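Local coordinates for Phosphoglucomutase/phosphomannomutase family protein (Burkholderia thailandensis, PDB 3UW2) that probably transfers a phosphoryl group within phosphorylated sugars, as phosphohexose mutases do, and carries a bound metal ion, here zinc, at residues A201-A206 with F225-G230; G50-S55 with A163-G168. One frame throughout, in Å; residues are numbered along the deposited sequence.

Interaction 1. Residues A201-A206 with F225-G230; sequences AGNGVA and FTDIDG
Asn203, third residue of a type I' turn (Ala201 to Gly204), meets the loop 225-230 with backbone and side chain alike. Three hydrogen bonds join them. Asn203 N donates to Phe225 O at 2.7 Å, and Asp229 N reaches Asn203 O at 2.9 Å, almost straight (174°) and on a lone pair. Chi1 of -56° sets the amide of Asn203 beside the backbone N, and its second torsion turns ND2 to Asp227 O, 3.0 Å away; that oxygen lies in the amide plane, and the bond is nearly straight (164°).

A water extends the polar contact, accepting from Asn203 ND2. The other amide atom, Asn203 OD1, accepts a hydrogen bond from Asn234 ND2.

Apolar packing is lighter. Ala201 CB lies 4.2 Å from Thr226 CG2, and the Ile228 side chain returns at its end, putting CD1 3.8 Å from Val205 CA. The Phe225 ring leads away toward His235.

The turn follows strand 197-200 and the loop follows its parallel neighbour 221-224, so the contact joins two strand ends of domain II. Val205 also borders the zinc ligand Asp266. With N, O and ND2 of one asparagine all engaged across it, the contact probably fixes the turn mainly through polar bonds.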
loop_
_atom_site.group_PDB
_atom_site.type_symbol
_atom_site.label_atom_id
_atom_site.label_comp_id
_atom_site.label_asym_id
_atom_site.label_seq_id
_atom_site.Cartn_x
_atom_site.Cartn_y
_atom_site.Cartn_z
ATOM N N ALA A 201 9.512 9.857 8.676
ATOM C CA ALA A 201 8.547 8.836 9.085
ATOM C C ALA A 201 7.259 9.496 9.678
ATOM O O ALA A 201 6.381 8.785 10.123
ATOM C CB ALA A 201 9.180 7.916 10.122
ATOM N N GLY A 202 7.189 10.839 9.776
ATOM C CA GLY A 202 5.973 11.479 10.333
ATOM C C GLY A 202 5.616 10.978 11.737
ATOM O O GLY A 202 4.444 10.946 12.071
ATOM N N ASN A 203 6.608 10.549 12.517
ATOM C CA ASN A 203 6.414 10.024 13.889
ATOM C C ASN A 203 5.666 8.686 13.949
ATOM O O ASN A 203 5.181 8.304 15.021
ATOM C CB ASN A 203 5.785 11.055 14.861
ATOM C CG ASN A 203 6.591 12.354 14.948
ATOM O OD1 ASN A 203 6.166 13.414 14.432
ATOM N ND2 ASN A 203 7.798 12.252 15.454
ATOM N N GLY A 204 5.573 8.001 12.791
ATOM C CA GLY A 204 4.852 6.749 12.640
ATOM C C GLY A 204 5.785 5.603 12.940
ATOM O O GLY A 204 6.962 5.827 13.215
ATOM N N VAL A 205 5.285 4.376 12.816
ATOM C CA VAL A 205 6.046 3.222 13.207
ATOM C C VAL A 205 7.212 2.922 12.252
ATOM O O VAL A 205 8.093 2.149 12.582
ATOM C CB VAL A 205 5.100 1.995 13.436
ATOM C CG1 VAL A 205 4.645 1.427 12.117
ATOM C CG2 VAL A 205 5.883 0.927 14.208
ATOM N N ALA A 206 7.269 3.554 11.062
ATOM C CA ALA A 206 8.344 3.264 10.086
ATOM C C ALA A 206 9.713 3.753 10.635
ATOM O O ALA A 206 10.765 3.206 10.276
ATOM C CB ALA A 206 8.067 3.958 8.718
ATOM N N PHE A 225 11.405 13.304 12.079
ATOM C CA PHE A 225 10.240 12.725 12.789
ATOM C C PHE A 225 10.292 11.179 12.819
ATOM O O PHE A 225 9.310 10.503 12.486
ATOM C CB PHE A 225 8.903 13.230 12.178
ATOM C CG PHE A 225 8.982 14.634 11.718
ATOM C CD1 PHE A 225 9.308 15.664 12.620
ATOM C CD2 PHE A 225 8.710 14.969 10.395
ATOM C CE1 PHE A 225 9.404 16.996 12.190
ATOM C CE2 PHE A 225 8.810 16.305 9.968
ATOM C CZ PHE A 225 9.152 17.325 10.855
ATOM N N THR A 226 11.465 10.650 13.174
ATOM C CA THR A 226 11.652 9.197 13.165
ATOM C C THR A 226 11.429 8.562 14.536
ATOM O O THR A 226 11.506 7.329 14.688
ATOM C CB THR A 226 13.042 8.823 12.594
ATOM O OG1 THR A 226 14.059 9.495 13.343
ATOM C CG2 THR A 226 13.103 9.098 11.039
ATOM N N ASP A 227 11.209 9.391 15.559
ATOM C CA ASP A 227 10.814 8.913 16.869
ATOM C C ASP A 227 9.322 8.712 16.800
ATOM O O ASP A 227 8.586 9.491 16.149
ATOM C CB ASP A 227 11.173 9.921 17.990
ATOM C CG ASP A 227 10.533 11.310 17.776
ATOM O OD1 ASP A 227 10.841 12.045 16.782
ATOM O OD2 ASP A 227 9.692 11.661 18.615
ATOM N N ILE A 228 8.874 7.702 17.517
ATOM C CA ILE A 228 7.463 7.352 17.630
ATOM C C ILE A 228 6.680 8.378 18.420
ATOM O O ILE A 228 6.973 8.637 19.617
ATOM C CB ILE A 228 7.313 6.014 18.428
ATOM C CG1 ILE A 228 8.161 4.921 17.763
ATOM C CG2 ILE A 228 5.787 5.620 18.523
ATOM C CD1 ILE A 228 7.727 4.528 16.344
ATOM N N ASP A 229 5.619 8.913 17.817
ATOM C CA ASP A 229 4.774 9.729 18.624
ATOM C C ASP A 229 3.365 9.652 18.043
ATOM O O ASP A 229 3.106 10.319 17.060
ATOM C CB ASP A 229 5.299 11.195 18.683
ATOM C CG ASP A 229 4.484 12.037 19.651
ATOM O OD1 ASP A 229 3.336 11.662 19.923
ATOM O OD2 ASP A 229 4.953 13.077 20.145
ATOM N N GLY A 230 2.493 8.866 18.663
ATOM C CA GLY A 230 1.171 8.621 18.099
ATOM C C GLY A 230 0.235 9.824 18.160
ATOM O O GLY A 230 -0.864 9.736 17.653
HETATM O O HOH W 1 9.898 14.272 16.050
#

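Interaction 2. Residues G50-S55 with A163-G168; sequences GRAFGS and ARFETG
Phe165 presents one ring face to Arg51, whose CG sits 3.5 Å from the ring centroid and 17° off its normal, a CH-pi contact; the carbonyl carbon of Ala163 lies over the opposite face, toward the rim. Ser55 OG is at the ring edge. The Arg51 guanidinium has Phe165 CB over one face, while Glu166 O and Thr167 OG1 approach its edge, and its plane is 29° from that of the ring. The contact lies in the alpha/beta/alpha domain I: helix 43-59 packs against the loop that leaves helix 151-161 through a Schellman motif at Ala163.

In Arg51, CG stands anti to the backbone N (chi1 -171°), which lays it on the ring; the bend at chi2 then carries the guanidinium toward the loop. It grips a single atom side-on: NE is 2.9 Å and NH1 3.0 Å from Glu166 O, which lies close to the guanidinium plane for both. The two donors arrive differently, NE nearly along the C=O axis and NH1 from above the carbonyl plane. Two bonds to one oxygen should hold the guanidinium against rotation. A weak bond from NH1 to Thr167 OG1 is added.

Ala52 touches the ring more loosely, CB to Phe165 CE1 at 4.2 Å, and its methyl also packs on Leu156 and Ile160 of helix 151-161. Farther along the loop, Thr167 O accepts a hydrogen bond from Arg58 NH1 of the same helix 43-59.

Ser55 OG links both sides. It accepts from Glu166 N at 2.9 Å and donates to Arg51 O, one turn back in its own helix, at 2.8 Å. That carbonyl also takes the helical bond from Ser55 N, the two donors coming from opposite faces of its plane.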
loop_
_atom_site.group_PDB
_atom_site.type_symbol
_atom_site.label_atom_id
_atom_site.label_comp_id
_atom_site.label_asym_id
_atom_site.label_seq_id
_atom_site.Cartn_x
_atom_site.Cartn_y
_atom_site.Cartn_z
ATOM N N GLY A 50 -10.992 -10.417 17.075
ATOM C CA GLY A 50 -9.982 -11.495 17.229
ATOM C C GLY A 50 -10.639 -12.884 17.302
ATOM O O GLY A 50 -10.160 -13.867 16.711
ATOM N N ARG A 51 -11.725 -12.971 18.077
ATOM C CA ARG A 51 -12.495 -14.199 18.196
ATOM C C ARG A 51 -13.055 -14.622 16.812
ATOM O O ARG A 51 -12.996 -15.751 16.471
ATOM C CB ARG A 51 -13.619 -13.950 19.210
ATOM C CG ARG A 51 -14.375 -15.192 19.604
ATOM C CD ARG A 51 -13.610 -16.014 20.607
ATOM N NE ARG A 51 -14.325 -17.259 20.873
ATOM C CZ ARG A 51 -15.295 -17.400 21.767
ATOM N NH1 ARG A 51 -15.904 -18.587 21.951
ATOM N NH2 ARG A 51 -15.635 -16.361 22.508
ATOM N N ALA A 52 -13.622 -13.695 16.022
ATOM C CA ALA A 52 -14.162 -14.006 14.705
ATOM C C ALA A 52 -13.058 -14.507 13.746
ATOM O O ALA A 52 -13.221 -15.496 13.052
ATOM C CB ALA A 52 -14.856 -12.748 14.108
ATOM N N PHE A 53 -11.950 -13.792 13.686
ATOM C CA PHE A 53 -10.857 -14.158 12.799
ATOM C C PHE A 53 -10.229 -15.495 13.258
ATOM O O PHE A 53 -9.995 -16.388 12.430
ATOM C CB PHE A 53 -9.791 -13.034 12.777
ATOM C CG PHE A 53 -8.683 -13.259 11.776
ATOM C CD1 PHE A 53 -7.577 -14.059 12.112
ATOM C CD2 PHE A 53 -8.764 -12.737 10.498
ATOM C CE1 PHE A 53 -6.542 -14.226 11.211
ATOM C CE2 PHE A 53 -7.736 -12.943 9.554
ATOM C CZ PHE A 53 -6.623 -13.682 9.911
ATOM N N GLY A 54 -10.001 -15.662 14.559
ATOM C CA GLY A 54 -9.439 -16.939 15.058
ATOM C C GLY A 54 -10.328 -18.144 14.722
ATOM O O GLY A 54 -9.829 -19.294 14.456
ATOM N N SER A 55 -11.640 -17.888 14.703
ATOM C CA SER A 55 -12.631 -18.902 14.361
ATOM C C SER A 55 -12.484 -19.294 12.884
ATOM O O SER A 55 -12.608 -20.484 12.539
ATOM C CB SER A 55 -14.056 -18.368 14.542
ATOM O OG SER A 55 -14.361 -18.109 15.901
ATOM N N ALA A 163 -22.742 -14.348 16.993
ATOM C CA ALA A 163 -21.978 -15.082 18.043
ATOM C C ALA A 163 -21.584 -16.512 17.591
ATOM O O ALA A 163 -21.586 -17.477 18.366
ATOM C CB ALA A 163 -22.756 -15.131 19.367
ATOM N N ARG A 164 -21.210 -16.632 16.332
ATOM C CA ARG A 164 -20.830 -17.938 15.769
ATOM C C ARG A 164 -19.303 -18.059 15.836
ATOM O O ARG A 164 -18.569 -17.654 14.896
ATOM C CB ARG A 164 -21.314 -18.044 14.331
ATOM C CG ARG A 164 -21.167 -19.420 13.714
ATOM C CD ARG A 164 -21.783 -19.424 12.314
ATOM N NE ARG A 164 -21.004 -18.651 11.332
ATOM C CZ ARG A 164 -19.973 -19.154 10.643
ATOM N NH1 ARG A 164 -19.603 -20.433 10.823
ATOM N NH2 ARG A 164 -19.311 -18.401 9.769
ATOM N N PHE A 165 -18.832 -18.664 16.920
ATOM C CA PHE A 165 -17.403 -18.686 17.235
ATOM C C PHE A 165 -16.934 -20.083 17.591
ATOM O O PHE A 165 -17.700 -20.872 18.198
ATOM C CB PHE A 165 -17.074 -17.832 18.481
ATOM C CG PHE A 165 -17.403 -16.366 18.375
ATOM C CD1 PHE A 165 -16.917 -15.591 17.316
ATOM C CD2 PHE A 165 -18.147 -15.733 19.398
ATOM C CE1 PHE A 165 -17.227 -14.237 17.239
ATOM C CE2 PHE A 165 -18.401 -14.366 19.351
ATOM C CZ PHE A 165 -17.919 -13.613 18.280
ATOM N N GLU A 166 -15.667 -20.373 17.261
ATOM C CA GLU A 166 -14.975 -21.484 17.856
ATOM C C GLU A 166 -14.517 -21.104 19.272
ATOM O O GLU A 166 -14.481 -19.895 19.637
ATOM C CB GLU A 166 -13.799 -21.917 16.982
ATOM C CG GLU A 166 -14.214 -22.235 15.561
ATOM C CD GLU A 166 -15.023 -23.521 15.465
ATOM O OE1 GLU A 166 -14.863 -24.431 16.325
ATOM O OE2 GLU A 166 -15.869 -23.605 14.545
ATOM N N THR A 167 -14.142 -22.133 20.036
ATOM C CA THR A 167 -13.776 -22.019 21.446
ATOM C C THR A 167 -12.494 -22.828 21.707
ATOM O O THR A 167 -12.308 -23.933 21.194
ATOM C CB THR A 167 -14.917 -22.560 22.326
ATOM O OG1 THR A 167 -16.030 -21.653 22.232
ATOM C CG2 THR A 167 -14.476 -22.660 23.798
ATOM N N GLY A 168 -11.576 -22.255 22.463
ATOM C CA GLY A 168 -10.411 -23.008 22.900
ATOM C C GLY A 168 -9.630 -22.085 23.819
ATOM O O GLY A 168 -10.152 -21.077 24.342
#

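Overall arrangement
From the N terminus, helix 43-59 supplies the first half of interaction 2, and the chain then builds most of the domain I sheet before the loop after helix 151-161 returns to it, closing a long loop of 107 intervening residues. Strand 172-174 and helix 178-186 follow before interaction 1 begins. That contact closes a short loop, 18 residues that hold nearly all of helix 206-216 and strand 221-224, between two strand ends of domain II. The closures are in series, neither nested nor crossed. The centres of interactions 1 and 2 are 33 Å apart, and their nearest atoms about 19 Å; interaction 2 lies away from the zinc site, whereas interaction 1 borders it.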